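Local coordinates for protein D-hydantoinase (Ralstonia pickettii, PDB 1NFG) that probably hydrolyses the cyclic amide bond of D-hydantoin derivatives stereospecifically, using two zinc ions in each subunit, at residues 338-350 against 393-407. Sequence-based numbering, arbitrary orientation.
Sequences PGVEERLMMVYQG and WDPEAEMVIEQTAMH
Glu341 and His407 illustrate how one carboxylate can hold both backbone and ring of one residue. Glu341 OE1 takes the backbone N of His407 at 2.8 Å through its syn lone pair, while His407 ND1 reaches Glu341 OE2 at 2.9 Å. The second bond lies in the imidazole plane but meets the carboxylate from above, the planes 42° apart. Because the Glu341 chain is extended, with CG anti to the backbone N (chi1 -164°), it carries its acid group across to His407; its charge would probably stabilise a protonated imidazole. At the far end Trp393 NE1 sits over the centre of the Tyr348 ring, 3.6 Å from Tyr348 CE2, the indole's five-membered ring inclined at 46° to the phenol. Trp393 CH2 meets Leu344 CB at 3.6 Å. Helix 343-352 of the TIM barrel, with the residues leading into it, meets strand 390-400, which turns a corner at Pro395, and the 3-10 turn at 403-405 beyond, consistent with a strand entering the family's beta-sandwich domain. Between these ends, Met345 CG packs on Trp393 and the Met346 methyl meets Ile401 CD1 tip to tip. Helix 73-82 lies against Glu341 and His407, Ser413 OG bonds Glu342 OE2, and Phe361 meets Tyr348 edge-to-face.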
loop_
_atom_site.group_PDB
_atom_site.type_symbol
_atom_site.label_atom_id
_atom_site.label_comp_id
_atom_site.label_asym_id
_atom_site.label_seq_id
_atom_site.Cartn_x
_atom_site.Cartn_y
_atom_site.Cartn_z
ATOM N N PRO A 338 -13.983 -14.680 -28.900
ATOM C CA PRO A 338 -15.401 -14.328 -28.967
ATOM C C PRO A 338 -16.128 -14.444 -27.627
ATOM O O PRO A 338 -15.707 -15.190 -26.743
ATOM C CB PRO A 338 -15.938 -15.319 -29.988
ATOM C CG PRO A 338 -15.179 -16.565 -29.625
ATOM C CD PRO A 338 -13.759 -16.046 -29.412
ATOM N N GLY A 339 -17.229 -13.711 -27.490
ATOM C CA GLY A 339 -17.998 -13.776 -26.263
ATOM C C GLY A 339 -19.174 -12.823 -26.136
ATOM O O GLY A 339 -19.816 -12.798 -25.093
ATOM N N VAL A 340 -19.479 -12.049 -27.172
ATOM C CA VAL A 340 -20.590 -11.101 -27.079
ATOM C C VAL A 340 -21.909 -11.784 -26.723
ATOM O O VAL A 340 -22.752 -11.199 -26.042
ATOM C CB VAL A 340 -20.779 -10.290 -28.397
ATOM C CG1 VAL A 340 -21.412 -11.161 -29.472
ATOM C CG2 VAL A 340 -21.620 -9.051 -28.129
ATOM N N GLU A 341 -22.079 -13.027 -27.164
ATOM C CA GLU A 341 -23.314 -13.752 -26.890
ATOM C C GLU A 341 -23.368 -14.369 -25.498
ATOM O O GLU A 341 -24.398 -14.311 -24.830
ATOM C CB GLU A 341 -23.538 -14.860 -27.923
ATOM C CG GLU A 341 -24.977 -15.381 -27.926
ATOM C CD GLU A 341 -25.223 -16.477 -28.944
ATOM O OE1 GLU A 341 -24.739 -16.359 -30.091
ATOM O OE2 GLU A 341 -25.915 -17.459 -28.596
ATOM N N GLU A 342 -22.257 -14.953 -25.066
ATOM C CA GLU A 342 -22.189 -15.608 -23.769
ATOM C C GLU A 342 -22.077 -14.677 -22.567
ATOM O O GLU A 342 -22.369 -15.088 -21.441
ATOM C CB GLU A 342 -21.011 -16.587 -23.744
ATOM C CG GLU A 342 -21.048 -17.638 -24.840
ATOM C CD GLU A 342 -20.300 -17.225 -26.101
ATOM O OE1 GLU A 342 -20.364 -16.038 -26.491
ATOM O OE2 GLU A 342 -19.656 -18.103 -26.714
ATOM N N ARG A 343 -21.684 -13.426 -22.802
ATOM C CA ARG A 343 -21.488 -12.474 -21.711
ATOM C C ARG A 343 -22.482 -12.543 -20.552
ATOM O O ARG A 343 -22.094 -12.863 -19.431
ATOM C CB ARG A 343 -21.426 -11.031 -22.234
ATOM C CG ARG A 343 -21.006 -10.031 -21.143
ATOM C CD ARG A 343 -20.926 -8.588 -21.629
ATOM N NE ARG A 343 -22.199 -8.108 -22.154
ATOM C CZ ARG A 343 -22.826 -7.020 -21.720
ATOM N NH1 ARG A 343 -22.295 -6.293 -20.745
ATOM N NH2 ARG A 343 -23.984 -6.657 -22.259
ATOM N N LEU A 344 -23.754 -12.251 -20.808
ATOM C CA LEU A 344 -24.748 -12.268 -19.737
ATOM C C LEU A 344 -24.844 -13.589 -18.986
ATOM O O LEU A 344 -24.767 -13.608 -17.757
ATOM C CB LEU A 344 -26.138 -11.887 -20.263
ATOM C CG LEU A 344 -26.409 -10.463 -20.760
ATOM C CD1 LEU A 344 -27.758 -10.023 -20.257
ATOM C CD2 LEU A 344 -25.356 -9.503 -20.275
ATOM N N MET A 345 -25.016 -14.694 -19.700
ATOM C CA MET A 345 -25.124 -15.980 -19.025
ATOM C C MET A 345 -23.943 -16.233 -18.106
ATOM O O MET A 345 -24.119 -16.629 -16.954
ATOM C CB MET A 345 -25.238 -17.122 -20.034
ATOM C CG MET A 345 -26.602 -17.223 -20.705
ATOM S SD MET A 345 -26.705 -18.649 -21.806
ATOM C CE MET A 345 -25.720 -18.055 -23.198
ATOM N N MET A 346 -22.739 -15.995 -18.617
ATOM C CA MET A 346 -21.520 -16.198 -17.845
ATOM C C MET A 346 -21.452 -15.307 -16.602
ATOM O O MET A 346 -21.136 -15.776 -15.511
ATOM C CB MET A 346 -20.302 -15.956 -18.735
ATOM C CG MET A 346 -20.124 -17.004 -19.811
ATOM S SD MET A 346 -19.848 -18.644 -19.107
ATOM C CE MET A 346 -21.423 -19.243 -19.156
ATOM N N VAL A 347 -21.746 -14.024 -16.759
ATOM C CA VAL A 347 -21.717 -13.118 -15.624
ATOM C C VAL A 347 -22.813 -13.512 -14.639
ATOM O O VAL A 347 -22.615 -13.451 -13.421
ATOM C CB VAL A 347 -21.928 -11.653 -16.069
ATOM C CG1 VAL A 347 -22.138 -10.755 -14.854
ATOM C CG2 VAL A 347 -20.724 -11.180 -16.880
ATOM N N TYR A 348 -23.962 -13.928 -15.173
ATOM C CA TYR A 348 -25.097 -14.331 -14.347
ATOM C C TYR A 348 -24.766 -15.516 -13.437
ATOM O O TYR A 348 -25.331 -15.645 -12.348
ATOM C CB TYR A 348 -26.304 -14.692 -15.221
ATOM C CG TYR A 348 -27.542 -15.057 -14.416
ATOM C CD1 TYR A 348 -28.319 -14.068 -13.806
ATOM C CD2 TYR A 348 -27.892 -16.393 -14.206
ATOM C CE1 TYR A 348 -29.409 -14.398 -13.001
ATOM C CE2 TYR A 348 -28.975 -16.732 -13.404
ATOM C CZ TYR A 348 -29.725 -15.731 -12.802
ATOM O OH TYR A 348 -30.769 -16.064 -11.975
ATOM N N GLN A 349 -23.865 -16.387 -13.872
ATOM C CA GLN A 349 -23.514 -17.531 -13.042
ATOM C C GLN A 349 -22.939 -17.039 -11.717
ATOM O O GLN A 349 -22.948 -17.754 -10.719
ATOM C CB GLN A 349 -22.501 -18.430 -13.760
ATOM C CG GLN A 349 -23.005 -18.963 -15.085
ATOM C CD GLN A 349 -24.377 -19.604 -14.965
ATOM O OE1 GLN A 349 -24.533 -20.657 -14.344
ATOM N NE2 GLN A 349 -25.384 -18.962 -15.555
ATOM N N GLY A 350 -22.448 -15.806 -11.717
ATOM C CA GLY A 350 -21.880 -15.244 -10.510
ATOM C C GLY A 350 -22.940 -14.982 -9.460
ATOM O O GLY A 350 -22.649 -14.984 -8.261
ATOM N N TRP A 393 -35.529 -13.529 -18.762
ATOM C CA TRP A 393 -34.616 -14.540 -18.247
ATOM C C TRP A 393 -35.279 -15.682 -17.484
ATOM O O TRP A 393 -36.157 -15.465 -16.649
ATOM C CB TRP A 393 -33.591 -13.833 -17.354
ATOM C CG TRP A 393 -32.271 -14.530 -17.203
ATOM C CD1 TRP A 393 -31.959 -15.529 -16.321
ATOM C CD2 TRP A 393 -31.084 -14.285 -17.966
ATOM N NE1 TRP A 393 -30.651 -15.918 -16.489
ATOM C CE2 TRP A 393 -30.092 -15.171 -17.493
ATOM C CE3 TRP A 393 -30.763 -13.400 -19.006
ATOM C CZ2 TRP A 393 -28.797 -15.198 -18.027
ATOM C CZ3 TRP A 393 -29.478 -13.428 -19.534
ATOM C CH2 TRP A 393 -28.511 -14.322 -19.042
ATOM N N ASP A 394 -34.853 -16.904 -17.786
ATOM C CA ASP A 394 -35.365 -18.095 -17.115
ATOM C C ASP A 394 -34.264 -18.522 -16.154
ATOM O O ASP A 394 -33.309 -19.187 -16.554
ATOM C CB ASP A 394 -35.611 -19.221 -18.120
ATOM C CG ASP A 394 -36.254 -20.441 -17.481
ATOM O OD1 ASP A 394 -36.002 -20.702 -16.283
ATOM O OD2 ASP A 394 -37.008 -21.145 -18.189
ATOM N N PRO A 395 -34.382 -18.148 -14.872
ATOM C CA PRO A 395 -33.373 -18.499 -13.868
ATOM C C PRO A 395 -33.153 -19.988 -13.614
ATOM O O PRO A 395 -32.096 -20.376 -13.124
ATOM C CB PRO A 395 -33.862 -17.761 -12.624
ATOM C CG PRO A 395 -35.342 -17.795 -12.789
ATOM C CD PRO A 395 -35.513 -17.442 -14.248
ATOM N N GLU A 396 -34.129 -20.822 -13.953
ATOM C CA GLU A 396 -33.996 -22.258 -13.718
ATOM C C GLU A 396 -33.462 -23.044 -14.901
ATOM O O GLU A 396 -32.950 -24.153 -14.741
ATOM C CB GLU A 396 -35.339 -22.858 -13.300
ATOM C CG GLU A 396 -35.912 -22.270 -12.030
ATOM C CD GLU A 396 -34.874 -22.141 -10.930
ATOM O OE1 GLU A 396 -34.165 -23.137 -10.647
ATOM O OE2 GLU A 396 -34.773 -21.037 -10.345
ATOM N N ALA A 397 -33.583 -22.476 -16.092
ATOM C CA ALA A 397 -33.114 -23.152 -17.291
ATOM C C ALA A 397 -31.631 -23.523 -17.219
ATOM O O ALA A 397 -30.771 -22.675 -16.965
ATOM C CB ALA A 397 -33.379 -22.278 -18.508
ATOM N N GLU A 398 -31.341 -24.800 -17.435
ATOM C CA GLU A 398 -29.969 -25.292 -17.424
ATOM C C GLU A 398 -29.552 -25.641 -18.839
ATOM O O GLU A 398 -30.369 -26.080 -19.644
ATOM C CB GLU A 398 -29.846 -26.510 -16.514
ATOM C CG GLU A 398 -29.647 -26.136 -15.059
ATOM C CD GLU A 398 -29.904 -27.287 -14.120
ATOM O OE1 GLU A 398 -29.370 -28.392 -14.361
ATOM O OE2 GLU A 398 -30.643 -27.080 -13.134
ATOM N N MET A 399 -28.276 -25.450 -19.144
ATOM C CA MET A 399 -27.792 -25.707 -20.490
ATOM C C MET A 399 -26.273 -25.727 -20.566
ATOM O O MET A 399 -25.590 -25.117 -19.744
ATOM C CB MET A 399 -28.337 -24.618 -21.409
ATOM C CG MET A 399 -27.538 -24.354 -22.659
ATOM S SD MET A 399 -27.861 -22.678 -23.232
ATOM C CE MET A 399 -29.517 -22.884 -23.898
ATOM N N VAL A 400 -25.749 -26.444 -21.554
ATOM C CA VAL A 400 -24.312 -26.509 -21.759
ATOM C C VAL A 400 -24.000 -25.626 -22.949
ATOM O O VAL A 400 -24.613 -25.770 -24.009
ATOM C CB VAL A 400 -23.839 -27.919 -22.097
ATOM C CG1 VAL A 400 -22.360 -27.885 -22.466
ATOM C CG2 VAL A 400 -24.078 -28.840 -20.918
ATOM N N ILE A 401 -23.049 -24.715 -22.785
ATOM C CA ILE A 401 -22.697 -23.835 -23.884
ATOM C C ILE A 401 -21.902 -24.575 -24.948
ATOM O O ILE A 401 -20.813 -25.083 -24.691
ATOM C CB ILE A 401 -21.898 -22.618 -23.396
ATOM C CG1 ILE A 401 -22.782 -21.782 -22.468
ATOM C CG2 ILE A 401 -21.423 -21.792 -24.588
ATOM C CD1 ILE A 401 -22.207 -20.446 -22.106
ATOM N N GLU A 402 -22.474 -24.645 -26.144
ATOM C CA GLU A 402 -21.836 -25.310 -27.271
ATOM C C GLU A 402 -21.889 -24.355 -28.451
ATOM O O GLU A 402 -22.930 -23.754 -28.721
ATOM C CB GLU A 402 -22.578 -26.597 -27.621
ATOM C CG GLU A 402 -22.907 -27.459 -26.426
ATOM C CD GLU A 402 -23.783 -28.632 -26.799
ATOM O OE1 GLU A 402 -23.240 -29.663 -27.249
ATOM O OE2 GLU A 402 -25.021 -28.516 -26.658
ATOM N N GLN A 403 -20.765 -24.217 -29.150
ATOM C CA GLN A 403 -20.691 -23.321 -30.295
ATOM C C GLN A 403 -21.728 -23.681 -31.347
ATOM O O GLN A 403 -22.222 -22.805 -32.058
ATOM C CB GLN A 403 -19.295 -23.364 -30.908
ATOM C CG GLN A 403 -19.079 -22.376 -32.040
ATOM C CD GLN A 403 -19.459 -20.962 -31.656
ATOM O OE1 GLN A 403 -19.638 -20.652 -30.475
ATOM N NE2 GLN A 403 -19.572 -20.089 -32.652
ATOM N N THR A 404 -22.059 -24.969 -31.441
ATOM C CA THR A 404 -23.045 -25.432 -32.412
ATOM C C THR A 404 -24.408 -24.813 -32.136
ATOM O O THR A 404 -25.266 -24.769 -33.014
ATOM C CB THR A 404 -23.198 -26.969 -32.389
ATOM O OG1 THR A 404 -23.611 -27.397 -31.083
ATOM C CG2 THR A 404 -21.889 -27.638 -32.754
ATOM N N ALA A 405 -24.601 -24.329 -30.915
ATOM C CA ALA A 405 -25.866 -23.719 -30.530
ATOM C C ALA A 405 -25.783 -22.198 -30.473
ATOM O O ALA A 405 -26.784 -21.522 -30.243
ATOM C CB ALA A 405 -26.321 -24.273 -29.186
ATOM N N MET A 406 -24.591 -21.651 -30.677
ATOM C CA MET A 406 -24.435 -20.202 -30.657
ATOM C C MET A 406 -24.922 -19.616 -31.980
ATOM O O MET A 406 -25.228 -20.360 -32.911
ATOM C CB MET A 406 -22.981 -19.829 -30.373
ATOM C CG MET A 406 -22.533 -20.256 -28.981
ATOM S SD MET A 406 -23.682 -19.711 -27.679
ATOM C CE MET A 406 -23.095 -18.106 -27.386
ATOM N N HIS A 407 -24.985 -18.292 -32.079
ATOM C CA HIS A 407 -25.516 -17.676 -33.292
ATOM C C HIS A 407 -24.629 -16.721 -34.094
ATOM O O HIS A 407 -25.142 -15.849 -34.803
ATOM C CB HIS A 407 -26.836 -16.975 -32.941
ATOM C CG HIS A 407 -27.794 -17.848 -32.188
ATOM N ND1 HIS A 407 -27.599 -18.200 -30.869
ATOM C CD2 HIS A 407 -28.916 -18.492 -32.587
ATOM C CE1 HIS A 407 -28.557 -19.027 -30.490
ATOM N NE2 HIS A 407 -29.368 -19.222 -31.514
#